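Local coordinates for NAD-dependent L-serine dehydrogenase (Pseudomonas aeruginosa, PDB 3OBB), which oxidises L-serine and methyl-L-serine with NAD+ as a homotetrameric dehydrogenase, with low activity toward beta-hydroxyisobutyrate, at residues 214-217 with 218-222; 227-231 with 232-236. All blocks are in the same frame, centred on the assembly; numbering follows the deposited sequence.

Contact 1 (214-217 with 218-222)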
loop_
_atom_site.group_PDB
_atom_site.type_symbol
_atom_site.label_atom_id
_atom_site.label_comp_id
_atom_site.label_asym_id
_atom_site.label_seq_id
_atom_site.Cartn_x
_atom_site.Cartn_y
_atom_site.Cartn_z
ATOM N N GLY A 214 -9.681 16.217 10.453
ATOM C CA GLY A 214 -9.049 17.520 10.239
ATOM C C GLY A 214 -7.541 17.487 10.043
ATOM O O GLY A 214 -6.813 16.732 10.722
ATOM N N ASN A 215 -7.052 18.311 9.116
ATOM C CA ASN A 215 -5.617 18.361 8.842
ATOM C C ASN A 215 -5.219 19.633 8.103
ATOM O O ASN A 215 -6.079 20.439 7.650
ATOM C CB ASN A 215 -5.167 17.103 8.096
ATOM C CG ASN A 215 -5.751 17.031 6.710
ATOM O OD1 ASN A 215 -5.356 17.784 5.848
ATOM N ND2 ASN A 215 -6.727 16.161 6.504
ATOM N N TRP A 216 -3.910 19.832 8.007
ATOM C CA TRP A 216 -3.371 20.999 7.346
ATOM C C TRP A 216 -3.913 21.199 5.913
ATOM O O TRP A 216 -4.261 22.320 5.540
ATOM C CB TRP A 216 -1.865 20.885 7.314
ATOM C CG TRP A 216 -1.159 22.129 6.827
ATOM C CD1 TRP A 216 -0.801 23.210 7.583
ATOM C CD2 TRP A 216 -0.679 22.398 5.467
ATOM N NE1 TRP A 216 -0.103 24.113 6.789
ATOM C CE2 TRP A 216 -0.019 23.641 5.499
ATOM C CE3 TRP A 216 -0.739 21.688 4.248
ATOM C CZ2 TRP A 216 0.578 24.213 4.349
ATOM C CZ3 TRP A 216 -0.154 22.239 3.109
ATOM C CH2 TRP A 216 0.508 23.485 3.170
ATOM N N ALA A 217 -4.006 20.125 5.121
ATOM C CA ALA A 217 -4.485 20.269 3.749
ATOM C C ALA A 217 -5.894 20.856 3.755
ATOM O O ALA A 217 -6.210 21.686 2.916
ATOM C CB ALA A 217 -4.491 18.959 3.017
ATOM N N LEU A 218 -6.730 20.384 4.685
ATOM C CA LEU A 218 -8.111 20.820 4.750
ATOM C C LEU A 218 -8.214 22.256 5.279
ATOM O O LEU A 218 -9.171 22.972 4.956
ATOM C CB LEU A 218 -8.936 19.872 5.630
ATOM C CG LEU A 218 -9.388 18.535 5.015
ATOM C CD1 LEU A 218 -9.905 17.597 6.120
ATOM C CD2 LEU A 218 -10.473 18.668 3.906
ATOM N N GLU A 219 -7.233 22.686 6.074
ATOM C CA GLU A 219 -7.292 24.042 6.640
ATOM C C GLU A 219 -6.923 25.085 5.600
ATOM O O GLU A 219 -7.453 26.174 5.602
ATOM C CB GLU A 219 -6.348 24.177 7.849
ATOM C CG GLU A 219 -6.762 23.370 9.057
ATOM C CD GLU A 219 -7.930 24.017 9.794
ATOM O OE1 GLU A 219 -8.795 23.300 10.332
ATOM O OE2 GLU A 219 -7.984 25.245 9.863
ATOM N N VAL A 220 -5.997 24.745 4.706
ATOM C CA VAL A 220 -5.226 25.771 4.028
ATOM C C VAL A 220 -4.896 25.391 2.590
ATOM O O VAL A 220 -4.389 26.205 1.833
ATOM C CB VAL A 220 -3.993 26.096 4.972
ATOM C CG1 VAL A 220 -2.615 25.967 4.330
ATOM C CG2 VAL A 220 -4.229 27.398 5.840
ATOM N N TYR A 221 -5.219 24.166 2.176
ATOM C CA TYR A 221 -4.678 23.690 0.901
ATOM C C TYR A 221 -5.519 22.558 0.306
ATOM O O TYR A 221 -5.003 21.466 0.015
ATOM C CB TYR A 221 -3.274 23.170 1.165
ATOM C CG TYR A 221 -2.233 23.454 0.136
ATOM C CD1 TYR A 221 -1.218 24.379 0.409
ATOM C CD2 TYR A 221 -2.208 22.769 -1.086
ATOM C CE1 TYR A 221 -0.236 24.644 -0.491
ATOM C CE2 TYR A 221 -1.218 23.037 -2.028
ATOM C CZ TYR A 221 -0.212 23.958 -1.710
ATOM O OH TYR A 221 0.812 24.226 -2.597
ATOM N N ASN A 222 -6.810 22.818 0.129
ATOM C CA ASN A 222 -7.735 21.747 -0.237
ATOM C C ASN A 222 -7.484 21.275 -1.677
ATOM O O ASN A 222 -7.401 22.108 -2.571
ATOM C CB ASN A 222 -9.186 22.205 -0.011
ATOM C CG ASN A 222 -10.183 21.062 -0.214
ATOM O OD1 ASN A 222 -10.322 20.540 -1.352
ATOM N ND2 ASN A 222 -10.828 20.607 0.890
#
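Trp216 lays its indole back over the helix it opens, so that the benzo half of the ring meets Val220 and Tyr221. With CG anti to the backbone N (chi1 -172°), the ring runs alongside the turn that follows. Val220 sets its CG1 over one face of the six-membered ring, 3.9 Å from the ring centroid, as a CH-pi contact displaced toward the rim. Tyr221 lies beside the indole and points the same way; their planes are tilted by 25°, but the rings are slid apart and barely overlap, and the nearest atoms are Trp216 CH2 and Tyr221 CD1 at 3.4 Å.

Asn215 is the N-cap. Its CG sits between the backbone N and the carbonyl carbon (chi1 67°), which folds OD1 over the first turn. There OD1 accepts from Leu218 N at 3.2 Å, with the donor well above the amide plane, and weakly from Ala217 N. The other amide branch, ND2, rests 3.5 Å from Leu218 CD1 and is hydrogen-bonded to Thr187 OG1 and Gly213 O. Asn215 O in turn accepts from Glu219 N at 3.0 Å.

This capped short helix, 216-220, is wedged between helix 168-196, which receives Trp216, Ala217 and Tyr221, and helix 201-209, which Leu218 and Glu219 touch; Leu179 of the second subunit packs on Asn215 and Leu218.

Contact 2 (227-231 with 232-236)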
loop_
_atom_site.group_PDB
_atom_site.type_symbol
_atom_site.label_atom_id
_atom_site.label_comp_id
_atom_site.label_asym_id
_atom_site.label_seq_id
_atom_site.Cartn_x
_atom_site.Cartn_y
_atom_site.Cartn_z
ATOM N N VAL A 227 -12.924 24.366 -4.134
ATOM C CA VAL A 227 -13.180 24.414 -2.694
ATOM C C VAL A 227 -12.545 25.649 -2.048
ATOM O O VAL A 227 -13.254 26.458 -1.427
ATOM C CB VAL A 227 -12.857 23.095 -1.965
ATOM C CG1 VAL A 227 -12.987 23.270 -0.433
ATOM C CG2 VAL A 227 -13.846 22.030 -2.425
HETATM N N MSE A 228 -11.240 25.836 -2.236
HETATM C CA MSE A 228 -10.602 27.099 -1.836
HETATM C C MSE A 228 -10.158 27.803 -3.084
HETATM O O MSE A 228 -9.321 27.291 -3.832
HETATM C CB MSE A 228 -9.380 26.871 -0.963
HETATM C CG MSE A 228 -9.708 26.379 0.402
HETATM SE SE MSE A 228 -8.043 25.974 1.343
HETATM C CE MSE A 228 -8.976 25.335 2.862
ATOM N N GLU A 229 -10.725 28.964 -3.343
ATOM C CA GLU A 229 -10.431 29.625 -4.591
ATOM C C GLU A 229 -8.956 30.057 -4.735
ATOM O O GLU A 229 -8.469 30.137 -5.872
ATOM C CB GLU A 229 -11.412 30.781 -4.837
ATOM C CG GLU A 229 -12.693 30.386 -5.589
ATOM C CD GLU A 229 -12.446 29.866 -7.014
ATOM O OE1 GLU A 229 -13.123 28.896 -7.416
ATOM O OE2 GLU A 229 -11.589 30.414 -7.742
ATOM N N ASN A 230 -8.249 30.295 -3.615
ATOM C CA ASN A 230 -6.813 30.680 -3.664
ATOM C C ASN A 230 -5.795 29.535 -3.650
ATOM O O ASN A 230 -4.574 29.794 -3.615
ATOM C CB ASN A 230 -6.415 31.750 -2.596
ATOM C CG ASN A 230 -6.498 31.246 -1.124
ATOM O OD1 ASN A 230 -6.628 30.037 -0.839
ATOM N ND2 ASN A 230 -6.415 32.204 -0.176
ATOM N N ALA A 231 -6.293 28.294 -3.643
ATOM C CA ALA A 231 -5.449 27.105 -3.605
ATOM C C ALA A 231 -5.070 26.696 -5.027
ATOM O O ALA A 231 -5.807 27.004 -5.968
ATOM C CB ALA A 231 -6.187 25.950 -2.884
ATOM N N PRO A 232 -3.928 26.003 -5.195
ATOM C CA PRO A 232 -3.563 25.516 -6.540
ATOM C C PRO A 232 -4.666 24.727 -7.267
ATOM O O PRO A 232 -4.738 24.793 -8.483
ATOM C CB PRO A 232 -2.353 24.621 -6.276
ATOM C CG PRO A 232 -1.706 25.255 -5.063
ATOM C CD PRO A 232 -2.884 25.672 -4.196
ATOM N N ALA A 233 -5.516 24.009 -6.539
ATOM C CA ALA A 233 -6.553 23.197 -7.183
ATOM C C ALA A 233 -7.543 24.019 -8.003
ATOM O O ALA A 233 -8.128 23.521 -8.966
ATOM C CB ALA A 233 -7.276 22.331 -6.160
ATOM N N SER A 234 -7.720 25.280 -7.628
ATOM C CA SER A 234 -8.671 26.157 -8.283
ATOM C C SER A 234 -8.079 26.878 -9.485
ATOM O O SER A 234 -8.767 27.659 -10.133
ATOM C CB SER A 234 -9.284 27.155 -7.288
ATOM O OG SER A 234 -10.023 26.481 -6.262
ATOM N N ARG A 235 -6.807 26.616 -9.791
ATOM C CA ARG A 235 -6.168 27.196 -10.977
ATOM C C ARG A 235 -5.356 26.101 -11.663
ATOM O O ARG A 235 -4.192 26.304 -12.074
ATOM C CB ARG A 235 -5.287 28.392 -10.604
ATOM C CG ARG A 235 -4.252 28.069 -9.531
ATOM C CD ARG A 235 -3.450 29.315 -9.130
ATOM N NE ARG A 235 -2.265 28.941 -8.354
ATOM C CZ ARG A 235 -2.195 28.898 -7.032
ATOM N NH1 ARG A 235 -3.250 29.188 -6.259
ATOM N NH2 ARG A 235 -1.054 28.556 -6.474
ATOM N N ASP A 236 -5.972 24.923 -11.751
ATOM C CA ASP A 236 -5.426 23.829 -12.529
ATOM C C ASP A 236 -4.064 23.350 -12.005
ATOM O O ASP A 236 -3.186 22.968 -12.787
ATOM C CB ASP A 236 -5.284 24.272 -13.986
ATOM C CG ASP A 236 -6.085 23.394 -14.926
ATOM O OD1 ASP A 236 -5.971 22.128 -14.809
ATOM O OD2 ASP A 236 -6.862 23.983 -15.738
HETATM O O HOH W 1 -6.067 29.717 -7.273
#
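Ser234 and Arg235 reach back to the carbonyls of the preceding turn, a type I beta turn from Met228 to Ala231 that leads into the 3-10 segment 232-234, in the loop between helices 216-220 and 243-260. The CB of Ser234 points toward the turn and lies 3.4 Å from Glu229 O. Ser234 OG, anti to the carbonyl carbon and beside the backbone N (chi1 -62°), donates to Met228 O at 2.7 Å. That carbonyl also takes the turn's own bond from Ala231 N, and the two donors arrive from opposite faces of its plane. Ser234 OG is also hydrogen-bonded to Gly226 N. The backbone adds a bond of 3.1 Å from Ser234 N to Ala231 O.

Arg235 CB leads to a CG placed between the backbone N and the carbonyl carbon (chi1 54°), which turns the chain back over the 3-10 segment and brings CG to 4.0 Å from Ala231 O. The chain stays extended from CG to NE, which is hydrogen-bonded to a residue adjoining the segments. The guanidinium faces the backbone of Pro232, whose CA lies 3.6 Å above its plane and over its centre. Within this contact NH1 makes the polar bonds: a weak one of 3.0 Å to Asn230 O, near the plane of the group, and one to water 1. The same water donates to Glu229 O at 2.8 Å and to Ala231 O at 3.0 Å. An acetate, probably from the crystallisation liquor, lies near the side chain.

One serine hydroxyl, one guanidinium nitrogen and one water thus engage four successive carbonyls, 228 to 231. The positive charge of Arg235 is probably favourable here, and the hydroxyl bond fastens the turn to the 3-10 segment.

In the fold
Contact 1 closes just before contact 2 opens, and their centres lie about 12 Å apart in the C-terminal, largely helical part of the chain. Met228, a selenomethionine at the start of the turn in contact 2, joins them: its CE packs 3.2 Å from Leu218 O. Tyr221 of contact 1 also touches Pro232 of contact 2. The side chain of Trp216 is about 11 Å from that of the active-site Lys173, while those of Tyr221 and Arg235 are each about 9 Å from that of the NAD-binding His13. A buffer molecule and an acetate, both probably from the crystallisation liquor, lie about 3 Å from the side chains of Tyr221 and Arg235, respectively.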